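Local coordinates for protein amidohydrolase (Thermotoga maritima, PDB 3OOQ) that probably hydrolyses cyclic amide or related bonds as a member of the amidohydrolase family, possibly with allantoinase activity, at residues 57-62 and 335-340; 61-66 and 302-307; 254-259 and 291-296. All coordinates share one frame; numbering follows the deposited sequence.

Contact 1: residues 57-62 and 335-340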
ATOM      1  N   PRO F  57     -40.224  -1.779 -38.770  1.00 20.52           N
ATOM      2  CA  PRO F  57     -38.820  -2.058 -39.005  1.00 21.18           C
ATOM      3  C   PRO F  57     -38.175  -2.452 -37.668  1.00 20.87           C
ATOM      4  O   PRO F  57     -38.729  -2.140 -36.602  1.00 19.49           O
ATOM      5  CB  PRO F  57     -38.257  -0.705 -39.458  1.00 21.32           C
ATOM      6  CG  PRO F  57     -39.131   0.297 -38.867  1.00 26.45           C
ATOM      7  CD  PRO F  57     -40.490  -0.332 -38.667  1.00 20.92           C
ATOM      8  N   GLY F  58     -37.041  -3.148 -37.714  1.00 21.87           N
ATOM      9  CA  GLY F  58     -36.275  -3.393 -36.483  1.00 21.64           C
ATOM     10  C   GLY F  58     -35.798  -2.062 -35.917  1.00 22.77           C
ATOM     11  O   GLY F  58     -35.431  -1.154 -36.679  1.00 22.59           O
ATOM     12  N   PHE F  59     -35.792  -1.936 -34.588  1.00 24.11           N
ATOM     13  CA  PHE F  59     -35.243  -0.735 -33.940  1.00 25.19           C
ATOM     14  C   PHE F  59     -33.732  -0.727 -33.975  1.00 24.97           C
ATOM     15  O   PHE F  59     -33.089  -1.778 -34.050  1.00 24.81           O
ATOM     16  CB  PHE F  59     -35.744  -0.571 -32.506  1.00 26.13           C
ATOM     17  CG  PHE F  59     -37.240  -0.450 -32.401  1.00 26.95           C
ATOM     18  CD1 PHE F  59     -37.924   0.499 -33.149  1.00 27.16           C
ATOM     19  CD2 PHE F  59     -37.962  -1.277 -31.534  1.00 27.52           C
ATOM     20  CE1 PHE F  59     -39.310   0.624 -33.056  1.00 27.14           C
ATOM     21  CE2 PHE F  59     -39.353  -1.162 -31.436  1.00 27.03           C
ATOM     22  CZ  PHE F  59     -40.024  -0.206 -32.189  1.00 28.08           C
ATOM     23  N   VAL F  60     -33.180   0.481 -33.940  1.00 24.43           N
ATOM     24  CA  VAL F  60     -31.770   0.698 -34.169  1.00 23.71           C
ATOM     25  C   VAL F  60     -31.265   1.551 -33.019  1.00 22.83           C
ATOM     26  O   VAL F  60     -31.683   2.694 -32.857  1.00 21.94           O
ATOM     27  CB  VAL F  60     -31.527   1.417 -35.527  1.00 24.17           C
ATOM     28  CG1 VAL F  60     -30.050   1.612 -35.791  1.00 21.53           C
ATOM     29  CG2 VAL F  60     -32.203   0.655 -36.697  1.00 22.59           C
ATOM     30  N   ASP F  61     -30.390   0.986 -32.199  1.00 22.69           N
ATOM     31  CA  ASP F  61     -29.822   1.760 -31.108  1.00 23.55           C
ATOM     32  C   ASP F  61     -28.462   2.294 -31.500  1.00 22.94           C
ATOM     33  O   ASP F  61     -27.515   1.525 -31.701  1.00 23.55           O
ATOM     34  CB  ASP F  61     -29.703   0.934 -29.828  1.00 24.76           C
ATOM     35  CG  ASP F  61     -29.547   1.805 -28.601  1.00 33.93           C
ATOM     36  OD1 ASP F  61     -28.691   2.709 -28.608  1.00 25.74           O
ATOM     37  OD2 ASP F  61     -30.289   1.599 -27.624  1.00 25.88           O
ATOM     38  N   ALA F  62     -28.368   3.612 -31.605  1.00 21.51           N
ATOM     39  CA  ALA F  62     -27.142   4.234 -32.085  1.00 21.80           C
ATOM     40  C   ALA F  62     -25.941   4.214 -31.101  1.00 21.30           C
ATOM     41  O   ALA F  62     -24.854   4.610 -31.470  1.00 20.40           O
ATOM     42  CB  ALA F  62     -27.428   5.644 -32.544  1.00 21.79           C
ATOM     43  N   ILE F 335     -36.969   8.345 -33.932  1.00 21.49           N
ATOM     44  CA  ILE F 335     -35.708   8.392 -33.167  1.00 21.64           C
ATOM     45  C   ILE F 335     -35.230   7.002 -32.723  1.00 21.58           C
ATOM     46  O   ILE F 335     -34.123   6.851 -32.167  1.00 21.49           O
ATOM     47  CB  ILE F 335     -35.759   9.383 -31.985  1.00 21.98           C
ATOM     48  CG1 ILE F 335     -36.682   8.890 -30.870  1.00 16.87           C
ATOM     49  CG2 ILE F 335     -36.147  10.760 -32.468  1.00 16.28           C
ATOM     50  CD1 ILE F 335     -36.665   9.800 -29.611  1.00 22.95           C
ATOM     51  N   LEU F 336     -36.069   5.999 -32.965  1.00 21.28           N
ATOM     52  CA  LEU F 336     -35.714   4.610 -32.731  1.00 21.90           C
ATOM     53  C   LEU F 336     -35.320   3.861 -33.998  1.00 21.98           C
ATOM     54  O   LEU F 336     -34.822   2.718 -33.921  1.00 22.41           O
ATOM     55  CB  LEU F 336     -36.857   3.877 -32.041  1.00 22.50           C
ATOM     56  CG  LEU F 336     -37.176   4.280 -30.599  1.00 24.80           C
ATOM     57  CD1 LEU F 336     -38.449   3.545 -30.137  1.00 23.52           C
ATOM     58  CD2 LEU F 336     -35.986   4.004 -29.655  1.00 22.72           C
ATOM     59  N   THR F 337     -35.528   4.506 -35.151  1.00 21.32           N
ATOM     60  CA  THR F 337     -35.416   3.840 -36.459  1.00 21.43           C
ATOM     61  C   THR F 337     -34.579   4.627 -37.492  1.00 22.22           C
ATOM     62  O   THR F 337     -33.352   4.462 -37.554  1.00 22.99           O
ATOM     63  CB  THR F 337     -36.826   3.476 -37.006  1.00 21.26           C
ATOM     64  OG1 THR F 337     -37.659   4.638 -36.942  1.00 20.09           O
ATOM     65  CG2 THR F 337     -37.478   2.354 -36.163  1.00 18.99           C
ATOM     66  N   VAL F 338     -35.230   5.482 -38.287  1.00 22.15           N
ATOM     67  CA  VAL F 338     -34.575   6.194 -39.382  1.00 22.36           C
ATOM     68  C   VAL F 338     -33.518   7.218 -38.917  1.00 22.74           C
ATOM     69  O   VAL F 338     -32.464   7.337 -39.530  1.00 23.16           O
ATOM     70  CB  VAL F 338     -35.631   6.857 -40.355  1.00 23.11           C
ATOM     71  CG1 VAL F 338     -36.520   7.876 -39.630  1.00 17.40           C
ATOM     72  CG2 VAL F 338     -34.943   7.514 -41.577  1.00 18.66           C
ATOM     73  N   ASN F 339     -33.801   7.962 -37.852  1.00 22.84           N
ATOM     74  CA  ASN F 339     -32.811   8.914 -37.289  1.00 22.48           C
ATOM     75  C   ASN F 339     -31.492   8.246 -36.844  1.00 22.52           C
ATOM     76  O   ASN F 339     -30.430   8.641 -37.327  1.00 23.60           O
ATOM     77  CB  ASN F 339     -33.418   9.731 -36.141  1.00 22.19           C
ATOM     78  CG  ASN F 339     -34.432  10.759 -36.608  1.00 22.38           C
ATOM     79  OD1 ASN F 339     -34.953  10.678 -37.718  1.00 22.58           O
ATOM     80  ND2 ASN F 339     -34.727  11.741 -35.745  1.00 22.45           N
ATOM     81  N   PRO F 340     -31.543   7.228 -35.939  1.00 21.61           N
ATOM     82  CA  PRO F 340     -30.298   6.505 -35.640  1.00 20.91           C
ATOM     83  C   PRO F 340     -29.650   5.945 -36.903  1.00 20.37           C
ATOM     84  O   PRO F 340     -28.449   6.121 -37.080  1.00 19.38           O
ATOM     85  CB  PRO F 340     -30.733   5.363 -34.705  1.00 20.91           C
ATOM     86  CG  PRO F 340     -32.239   5.347 -34.740  1.00 22.94           C
ATOM     87  CD  PRO F 340     -32.663   6.744 -35.109  1.00 21.32           C
TER
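Phe59 and Thr337 bring their CA atoms to 5.2 Å, and Ala62 and Pro340 bring theirs to 5.3 Å, so the strand around 59-61 runs close past the turn that enters helix 338-343. One backbone hydrogen bond joins the two: Val60 N donates to Leu336 O over 2.8 Å, with 163° at the hydrogen and 167° at the acceptor, a nearly straight bond at both ends. Phe59 and Asp61 spend their backbone bonds on strand 112-117 and Gly111, which leaves the Val60 amide to be used by the turn.

The Phe59 ring leaves the backbone beside its own N (chi1 -60°) and meets two neighbours differently. Leu336 CD1 sits 4.2 Å above one ring face of Phe59, displaced toward the rim, whereas Thr337 CG2 touches the edge, 3.6 Å from Phe59 CD1 and near the ring plane. The same methyl also reaches the proline ring, with Thr337 CG2 3.8 Å from Pro57 CG. Thr337 OG1 is hydrogen-bonded to Leu333 O; the side chain of this N-cap residue makes no capping bond, and CG2 is the atom that meets the strand.

Farther along, Pro340 CB packs 4.0 Å from Ala62 CB, and its ring also meets the Val60 side chain. Pro340 CG comes within 3.3 Å of Val60 O, a carbon meeting a carbonyl oxygen. Proline lacks an amide hydrogen, but within the first helical turn it breaks no bond to a residue four earlier in the same helix.

The chemistry is therefore one buried, nearly linear amide-carbonyl bond surrounded by apolar groups: it satisfies an amide on the side of the strand turned from strand 112-117, while methyl, ring and proline contacts pack the helix start against the first barrel strand.

Contact 2: residues 61-66 and 302-307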
ATOM      1  N   ASP F  61     -30.390   0.986 -32.199  1.00 22.69           N
ATOM      2  CA  ASP F  61     -29.822   1.760 -31.108  1.00 23.55           C
ATOM      3  C   ASP F  61     -28.462   2.294 -31.500  1.00 22.94           C
ATOM      4  O   ASP F  61     -27.515   1.525 -31.701  1.00 23.55           O
ATOM      5  CB  ASP F  61     -29.703   0.934 -29.828  1.00 24.76           C
ATOM      6  CG  ASP F  61     -29.547   1.805 -28.601  1.00 33.93           C
ATOM      7  OD1 ASP F  61     -28.691   2.709 -28.608  1.00 25.74           O
ATOM      8  OD2 ASP F  61     -30.289   1.599 -27.624  1.00 25.88           O
ATOM      9  N   ALA F  62     -28.368   3.612 -31.605  1.00 21.51           N
ATOM     10  CA  ALA F  62     -27.142   4.234 -32.085  1.00 21.80           C
ATOM     11  C   ALA F  62     -25.941   4.214 -31.101  1.00 21.30           C
ATOM     12  O   ALA F  62     -24.854   4.610 -31.470  1.00 20.40           O
ATOM     13  CB  ALA F  62     -27.428   5.644 -32.544  1.00 21.79           C
ATOM     14  N   HIS F  63     -26.124   3.719 -29.875  1.00 21.89           N
ATOM     15  CA  HIS F  63     -25.025   3.723 -28.888  1.00 21.77           C
ATOM     16  C   HIS F  63     -25.278   2.668 -27.825  1.00 21.48           C
ATOM     17  O   HIS F  63     -26.152   2.836 -26.975  1.00 20.61           O
ATOM     18  CB  HIS F  63     -24.875   5.109 -28.245  1.00 22.09           C
ATOM     19  CG  HIS F  63     -23.664   5.252 -27.369  1.00 25.53           C
ATOM     20  ND1 HIS F  63     -23.537   4.601 -26.156  1.00 23.95           N
ATOM     21  CD2 HIS F  63     -22.520   5.960 -27.537  1.00 23.10           C
ATOM     22  CE1 HIS F  63     -22.380   4.921 -25.605  1.00 23.84           C
ATOM     23  NE2 HIS F  63     -21.741   5.737 -26.423  1.00 25.56           N
ATOM     24  N   SER F  64     -24.499   1.589 -27.861  1.00 21.67           N
ATOM     25  CA  SER F  64     -24.786   0.448 -26.997  1.00 22.01           C
ATOM     26  C   SER F  64     -23.538  -0.274 -26.515  1.00 22.08           C
ATOM     27  O   SER F  64     -22.510  -0.298 -27.201  1.00 22.31           O
ATOM     28  CB  SER F  64     -25.662  -0.560 -27.753  1.00 21.39           C
ATOM     29  OG  SER F  64     -26.299  -1.434 -26.848  1.00 21.91           O
ATOM     30  N   HIS F  65     -23.660  -0.922 -25.365  1.00 21.99           N
ATOM     31  CA  HIS F  65     -22.609  -1.818 -24.909  1.00 22.74           C
ATOM     32  C   HIS F  65     -23.072  -3.275 -24.813  1.00 21.75           C
ATOM     33  O   HIS F  65     -22.388  -4.100 -24.238  1.00 21.53           O
ATOM     34  CB  HIS F  65     -21.992  -1.308 -23.605  1.00 24.97           C
ATOM     35  CG  HIS F  65     -21.722   0.166 -23.615  1.00 29.30           C
ATOM     36  ND1 HIS F  65     -20.754   0.739 -24.413  1.00 27.18           N
ATOM     37  CD2 HIS F  65     -22.320   1.190 -22.958  1.00 27.45           C
ATOM     38  CE1 HIS F  65     -20.745   2.047 -24.227  1.00 28.89           C
ATOM     39  NE2 HIS F  65     -21.687   2.350 -23.349  1.00 29.75           N
ATOM     40  N   ILE F  66     -24.212  -3.599 -25.428  1.00 21.37           N
ATOM     41  CA  ILE F  66     -24.677  -4.989 -25.481  1.00 20.27           C
ATOM     42  C   ILE F  66     -23.581  -5.879 -26.060  1.00 19.86           C
ATOM     43  O   ILE F  66     -22.831  -5.464 -26.947  1.00 20.09           O
ATOM     44  CB  ILE F  66     -26.018  -5.145 -26.249  1.00 20.53           C
ATOM     45  CG1 ILE F  66     -26.639  -6.525 -25.966  1.00 18.40           C
ATOM     46  CG2 ILE F  66     -25.827  -4.896 -27.781  1.00 18.44           C
ATOM     47  CD1 ILE F  66     -28.156  -6.585 -26.121  1.00 20.52           C
ATOM     48  N   ALA F 302     -31.290  10.747 -31.991  1.00 21.63           N
ATOM     49  CA  ALA F 302     -31.699   9.358 -31.821  1.00 21.81           C
ATOM     50  C   ALA F 302     -31.796   9.096 -30.329  1.00 22.10           C
ATOM     51  O   ALA F 302     -31.221   9.833 -29.511  1.00 22.62           O
ATOM     52  CB  ALA F 302     -30.695   8.394 -32.435  1.00 21.15           C
ATOM     53  N   LEU F 303     -32.521   8.047 -29.983  1.00 21.88           N
ATOM     54  CA  LEU F 303     -32.664   7.645 -28.594  1.00 22.42           C
ATOM     55  C   LEU F 303     -31.933   6.329 -28.307  1.00 23.35           C
ATOM     56  O   LEU F 303     -32.199   5.312 -28.965  1.00 23.49           O
ATOM     57  CB  LEU F 303     -34.142   7.537 -28.221  1.00 21.32           C
ATOM     58  CG  LEU F 303     -34.509   7.105 -26.794  1.00 29.86           C
ATOM     59  CD1 LEU F 303     -33.960   8.070 -25.727  1.00 21.45           C
ATOM     60  CD2 LEU F 303     -36.022   6.958 -26.666  1.00 21.22           C
HETATM   61  N   MSE F 304     -31.046   6.357 -27.303  1.00 23.90           N
HETATM   62  CA  MSE F 304     -30.328   5.165 -26.835  1.00 24.40           C
HETATM   63  C   MSE F 304     -30.833   4.687 -25.478  1.00 22.61           C
HETATM   64  O   MSE F 304     -31.349   5.475 -24.686  1.00 21.23           O
HETATM   65  CB  MSE F 304     -28.813   5.433 -26.727  1.00 26.72           C
HETATM   66  CG  MSE F 304     -28.416   6.351 -25.563  1.00 16.94           C
HETATM   67 SE   MSE F 304     -26.515   6.249 -25.163  1.00 31.85          SE
HETATM   68  CE  MSE F 304     -25.941   7.856 -26.150  1.00 17.07           C
ATOM     69  N   CYS F 305     -30.644   3.394 -25.215  1.00 22.03           N
ATOM     70  CA  CYS F 305     -30.781   2.841 -23.874  1.00 22.01           C
ATOM     71  C   CYS F 305     -29.473   2.960 -23.098  1.00 21.93           C
ATOM     72  O   CYS F 305     -29.462   2.817 -21.867  1.00 21.19           O
ATOM     73  CB  CYS F 305     -31.172   1.361 -23.962  1.00 22.38           C
ATOM     74  SG  CYS F 305     -32.888   1.128 -24.459  1.00 26.13           S
ATOM     75  N   ASP F 306     -28.380   3.216 -23.820  1.00 22.93           N
ATOM     76  CA  ASP F 306     -27.016   3.069 -23.274  1.00 24.14           C
ATOM     77  C   ASP F 306     -26.870   1.720 -22.559  1.00 24.31           C
ATOM     78  O   ASP F 306     -26.248   1.627 -21.485  1.00 25.53           O
ATOM     79  CB  ASP F 306     -26.684   4.205 -22.307  1.00 24.73           C
ATOM     80  CG  ASP F 306     -25.184   4.342 -22.038  1.00 23.78           C
ATOM     81  OD1 ASP F 306     -24.366   3.805 -22.809  1.00 25.58           O
ATOM     82  OD2 ASP F 306     -24.835   5.009 -21.052  1.00 24.90           O
ATOM     83  N   HIS F 307     -27.433   0.675 -23.157  1.00 22.98           N
ATOM     84  CA  HIS F 307     -27.412  -0.660 -22.545  1.00 22.12           C
ATOM     85  C   HIS F 307     -25.991  -0.976 -22.059  1.00 22.42           C
ATOM     86  O   HIS F 307     -25.059  -0.838 -22.841  1.00 22.76           O
ATOM     87  CB  HIS F 307     -27.894  -1.698 -23.562  1.00 20.32           C
ATOM     88  CG  HIS F 307     -27.872  -3.105 -23.054  1.00 19.20           C
ATOM     89  ND1 HIS F 307     -29.019  -3.779 -22.687  1.00 19.86           N
ATOM     90  CD2 HIS F 307     -26.848  -3.971 -22.875  1.00 18.59           C
ATOM     91  CE1 HIS F 307     -28.700  -5.005 -22.304  1.00 19.25           C
ATOM     92  NE2 HIS F 307     -27.389  -5.147 -22.411  1.00 20.30           N
TER
HETATM   93  O   HOH W   1     -33.038   2.863 -27.612  1.00 17.39           O
HETATM   94  O   HOH W   2     -30.855   4.948 -31.276  1.00 14.52           O
HETATM   95  O   HOH W   3     -28.006   0.926 -26.174  1.00 16.06           O
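His63, Ser64 and His65 form the His-X-His signature that ends the first barrel strand of amidohydrolases, a motif whose histidines bind metal in many relatives; here it faces segment 302-307, which follows strand 301-303 and carries Asp306. Asp61 has CG anti to its backbone N (chi1 -162°). Its OD2 bonds across the contact, taking the Cys305 amide on its syn lone pair, Cys305 N to Asp61 OD2 being 3.0 Å at 168°. Its OD1 turns the anti lone pair to His63 N, 3.0 Å from Asp61 OD1, closing an Asx turn within 61-66. Water 1 donates to both Asp61 OD2 and Leu303 O, and water 2 links Ala62 N to Leu303 O, so solvent spans the strands where no direct backbone bond does.

The selenomethionine Met304 runs alongside His63, pointing the same way; its CE lies 4.1 Å from the His63 ring centroid, off-centre above the face. Asp306 OD1 stands at the edge of that ring, 3.5 Å from His63 ND1, and is 3.1 Å from His65 NE2. His63 NE2 is hydrogen-bonded to Lys151 NZ and His65 ND1 to Val118 O.

His65 N donates to His307 O over 2.9 Å at 140°. Ile66 CD1 then covers one face of the His307 ring, 4.2 Å from its centroid, while Phe277 of a second subunit meets that ring nearly perpendicularly.

An alanine at Asp61 would probably leave the Cys305 and His63 amides without their acceptor and free the Asx turn at 61-63 to shift. The carboxylate thus bonds both backbones next to the place where His63, His65 and Asp306 lie close together, a grouping consistent with the metal site of relatives.

Contact 3: residues 254-259 and 291-296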
ATOM      1  N   GLU F 254     -27.415  18.048 -21.358  1.00 19.80           N
ATOM      2  CA  GLU F 254     -27.769  19.465 -21.327  1.00 19.53           C
ATOM      3  C   GLU F 254     -27.795  20.129 -22.702  1.00 19.84           C
ATOM      4  O   GLU F 254     -27.764  21.364 -22.790  1.00 19.79           O
ATOM      5  CB  GLU F 254     -26.833  20.228 -20.376  1.00 19.53           C
ATOM      6  CG  GLU F 254     -26.948  19.764 -18.937  1.00 19.94           C
ATOM      7  CD  GLU F 254     -26.269  20.694 -17.953  1.00 20.44           C
ATOM      8  OE1 GLU F 254     -25.440  21.540 -18.369  1.00 20.42           O
ATOM      9  OE2 GLU F 254     -26.589  20.579 -16.751  1.00 21.13           O
ATOM     10  N   ALA F 255     -27.870  19.320 -23.767  1.00 20.01           N
ATOM     11  CA  ALA F 255     -27.931  19.831 -25.146  1.00 21.13           C
ATOM     12  C   ALA F 255     -29.096  20.810 -25.340  1.00 22.28           C
ATOM     13  O   ALA F 255     -29.000  21.750 -26.138  1.00 21.95           O
ATOM     14  CB  ALA F 255     -28.013  18.677 -26.168  1.00 20.82           C
ATOM     15  N   TYR F 256     -30.171  20.605 -24.580  1.00 23.30           N
ATOM     16  CA  TYR F 256     -31.341  21.460 -24.676  1.00 25.12           C
ATOM     17  C   TYR F 256     -31.043  22.916 -24.294  1.00 26.82           C
ATOM     18  O   TYR F 256     -31.720  23.837 -24.758  1.00 28.31           O
ATOM     19  CB  TYR F 256     -32.510  20.884 -23.868  1.00 25.57           C
ATOM     20  CG  TYR F 256     -32.372  20.978 -22.357  1.00 28.35           C
ATOM     21  CD1 TYR F 256     -32.743  22.140 -21.665  1.00 26.01           C
ATOM     22  CD2 TYR F 256     -31.899  19.890 -21.615  1.00 25.74           C
ATOM     23  CE1 TYR F 256     -32.623  22.216 -20.270  1.00 28.80           C
ATOM     24  CE2 TYR F 256     -31.785  19.954 -20.224  1.00 28.16           C
ATOM     25  CZ  TYR F 256     -32.142  21.116 -19.560  1.00 26.11           C
ATOM     26  OH  TYR F 256     -32.033  21.164 -18.181  1.00 29.23           O
ATOM     27  N   LYS F 257     -30.022  23.129 -23.468  1.00 26.45           N
ATOM     28  CA  LYS F 257     -29.637  24.477 -23.091  1.00 26.86           C
ATOM     29  C   LYS F 257     -28.927  25.190 -24.241  1.00 26.52           C
ATOM     30  O   LYS F 257     -28.861  26.401 -24.263  1.00 27.88           O
ATOM     31  CB  LYS F 257     -28.760  24.465 -21.832  1.00 27.90           C
ATOM     32  CG  LYS F 257     -29.402  23.791 -20.634  1.00 28.77           C
ATOM     33  CD  LYS F 257     -28.477  23.759 -19.431  1.00 29.00           C
ATOM     34  CE  LYS F 257     -29.229  23.269 -18.207  1.00 28.70           C
ATOM     35  NZ  LYS F 257     -28.349  23.155 -17.005  1.00 30.31           N
ATOM     36  N   ILE F 258     -28.413  24.448 -25.210  1.00 25.63           N
ATOM     37  CA  ILE F 258     -27.670  25.066 -26.308  1.00 25.99           C
ATOM     38  C   ILE F 258     -28.152  24.549 -27.649  1.00 25.62           C
ATOM     39  O   ILE F 258     -27.386  24.454 -28.613  1.00 25.62           O
ATOM     40  CB  ILE F 258     -26.143  24.827 -26.152  1.00 26.79           C
ATOM     41  CG1 ILE F 258     -25.857  23.328 -26.046  1.00 21.29           C
ATOM     42  CG2 ILE F 258     -25.611  25.586 -24.921  1.00 22.06           C
ATOM     43  CD1 ILE F 258     -24.404  22.920 -26.285  1.00 27.19           C
ATOM     44  N   SER F 259     -29.439  24.232 -27.710  1.00 25.75           N
ATOM     45  CA  SER F 259     -30.023  23.573 -28.877  1.00 26.50           C
ATOM     46  C   SER F 259     -29.924  24.399 -30.172  1.00 27.60           C
ATOM     47  O   SER F 259     -29.746  23.839 -31.256  1.00 27.58           O
ATOM     48  CB  SER F 259     -31.473  23.169 -28.594  1.00 25.69           C
ATOM     49  OG  SER F 259     -32.198  24.249 -28.039  1.00 29.66           O
ATOM     50  N   ILE F 291     -36.267  15.373 -25.435  1.00 22.98           N
ATOM     51  CA  ILE F 291     -36.683  14.846 -26.724  1.00 23.10           C
ATOM     52  C   ILE F 291     -37.497  15.925 -27.473  1.00 23.71           C
ATOM     53  O   ILE F 291     -37.097  16.387 -28.544  1.00 23.06           O
ATOM     54  CB  ILE F 291     -37.451  13.514 -26.581  1.00 23.59           C
ATOM     55  CG1 ILE F 291     -36.485  12.384 -26.145  1.00 22.88           C
ATOM     56  CG2 ILE F 291     -38.185  13.158 -27.894  1.00 23.26           C
ATOM     57  CD1 ILE F 291     -37.174  11.118 -25.672  1.00 23.01           C
ATOM     58  N   ALA F 292     -38.591  16.354 -26.859  1.00 24.43           N
ATOM     59  CA  ALA F 292     -39.448  17.411 -27.394  1.00 25.33           C
ATOM     60  C   ALA F 292     -38.647  18.658 -27.731  1.00 26.07           C
ATOM     61  O   ALA F 292     -38.781  19.212 -28.832  1.00 26.60           O
ATOM     62  CB  ALA F 292     -40.539  17.753 -26.383  1.00 25.42           C
ATOM     63  N   LYS F 293     -37.804  19.090 -26.787  1.00 25.83           N
ATOM     64  CA  LYS F 293     -37.115  20.352 -26.922  1.00 26.56           C
ATOM     65  C   LYS F 293     -36.177  20.336 -28.122  1.00 26.21           C
ATOM     66  O   LYS F 293     -36.163  21.282 -28.916  1.00 26.70           O
ATOM     67  CB  LYS F 293     -36.369  20.719 -25.641  1.00 27.87           C
ATOM     68  CG  LYS F 293     -37.299  20.993 -24.477  1.00 33.08           C
ATOM     69  CD  LYS F 293     -36.554  21.210 -23.171  1.00 30.58           C
ATOM     70  CE  LYS F 293     -37.501  21.799 -22.132  1.00 34.31           C
ATOM     71  NZ  LYS F 293     -36.872  22.952 -21.468  1.00 32.87           N
ATOM     72  N   LEU F 294     -35.420  19.262 -28.268  1.00 24.81           N
ATOM     73  CA  LEU F 294     -34.460  19.177 -29.356  1.00 24.96           C
ATOM     74  C   LEU F 294     -35.186  19.036 -30.683  1.00 26.10           C
ATOM     75  O   LEU F 294     -34.857  19.737 -31.635  1.00 25.63           O
ATOM     76  CB  LEU F 294     -33.450  18.053 -29.116  1.00 24.28           C
ATOM     77  CG  LEU F 294     -32.536  18.308 -27.902  1.00 30.66           C
ATOM     78  CD1 LEU F 294     -31.542  17.184 -27.683  1.00 24.14           C
ATOM     79  CD2 LEU F 294     -31.799  19.638 -28.055  1.00 24.71           C
ATOM     80  N   LEU F 295     -36.199  18.167 -30.735  1.00 27.20           N
ATOM     81  CA  LEU F 295     -37.043  18.075 -31.935  1.00 28.51           C
ATOM     82  C   LEU F 295     -37.560  19.446 -32.389  1.00 29.41           C
ATOM     83  O   LEU F 295     -37.436  19.806 -33.557  1.00 29.05           O
ATOM     84  CB  LEU F 295     -38.192  17.074 -31.750  1.00 28.51           C
ATOM     85  CG  LEU F 295     -37.766  15.600 -31.682  1.00 31.69           C
ATOM     86  CD1 LEU F 295     -38.920  14.690 -31.291  1.00 28.30           C
ATOM     87  CD2 LEU F 295     -37.135  15.147 -32.996  1.00 28.51           C
ATOM     88  N   LYS F 296     -38.109  20.205 -31.450  1.00 30.82           N
ATOM     89  CA  LYS F 296     -38.651  21.537 -31.713  1.00 32.54           C
ATOM     90  C   LYS F 296     -37.611  22.534 -32.277  1.00 33.04           C
ATOM     91  O   LYS F 296     -37.915  23.321 -33.178  1.00 32.81           O
ATOM     92  CB  LYS F 296     -39.273  22.081 -30.423  1.00 33.72           C
ATOM     93  CG  LYS F 296     -39.981  23.409 -30.551  1.00 50.28           C
ATOM     94  CD  LYS F 296     -40.574  23.816 -29.210  1.00 36.42           C
ATOM     95  CE  LYS F 296     -40.849  25.315 -29.179  1.00 51.18           C
ATOM     96  NZ  LYS F 296     -41.262  25.801 -27.824  1.00 38.33           N
TER
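Ala255 is the first residue of 254-259 to reach helix 290-297: its CB lies 4.1 Å from Leu294 CD1, and its carbonyl O is 4.0 Å from Leu294 CD2. It belongs to a short 3-10 turn, as bonds from Lys257 N to Glu254 O and from Ile258 N to Ala255 O, each spanning three residues, attest.

Tyr256 follows, and its touching atoms are CA and CB. Tyr256 CA stands 3.9 Å from Leu294 CD2, and Tyr256 CB is 4.1 Å from Lys293 CD. Tyr256 CG lies between the backbone N and carbonyl carbon (chi1 72°). Lys257 CG sits over one face of the ring, 3.6 Å above the Tyr256 plane, and the Tyr256 hydroxyl bonds Asp285 O.

The CB of Lys257 points away from the helix, and its ammonium makes a salt bridge whose hydrogen bond is weak, Lys257 NZ to Glu254 OE2 being 3.1 Å; Asp285 of the same chain forms a second salt bridge, and Gln100 of a third subunit a hydrogen bond. Past Ile258, at the N-cap position, Ser259 closes the contact: its CB approaches Leu294 CD2 to 3.6 Å.

Leu294 thus carries most of the contact, its two methyls dividing the work: CD1 meets Ala255, and CD2 meets the Ala255 carbonyl, Tyr256 and Ser259. The packing between the segments is apolar, supplemented just beyond them by a hydrogen bond from the Ser259 hydroxyl to Asp297. Leu294 also touches Ile301 of strand 301-303, which places helix 290-297 between that strand and the turn leading into helix 259-264, on the outer layer of the barrel.

In the fold
From the N terminus, strand 54-64 opens two loops at once, since contacts 1 and 2 share Asp61 and Ala62. The chain then reaches 254-259, and contact 3 closes a short loop at helix 290-297. Next, 302-307 closes contact 2; last, 335-340 closes contact 1. Contact 3 nests inside contact 2, which lies inside contact 1, and none cross. Contacts 1 and 2 meet through Ile335 O and Leu303 N, a probable hydrogen bond at 3.0 Å; Ile335 also packs on Ile291. Contact 1 ties strand 54-64 to helix 338-343, contact 2 ties it to strand 301-303 and the following loop, and contact 3 sets helix 290-297 against the turn at 254-259.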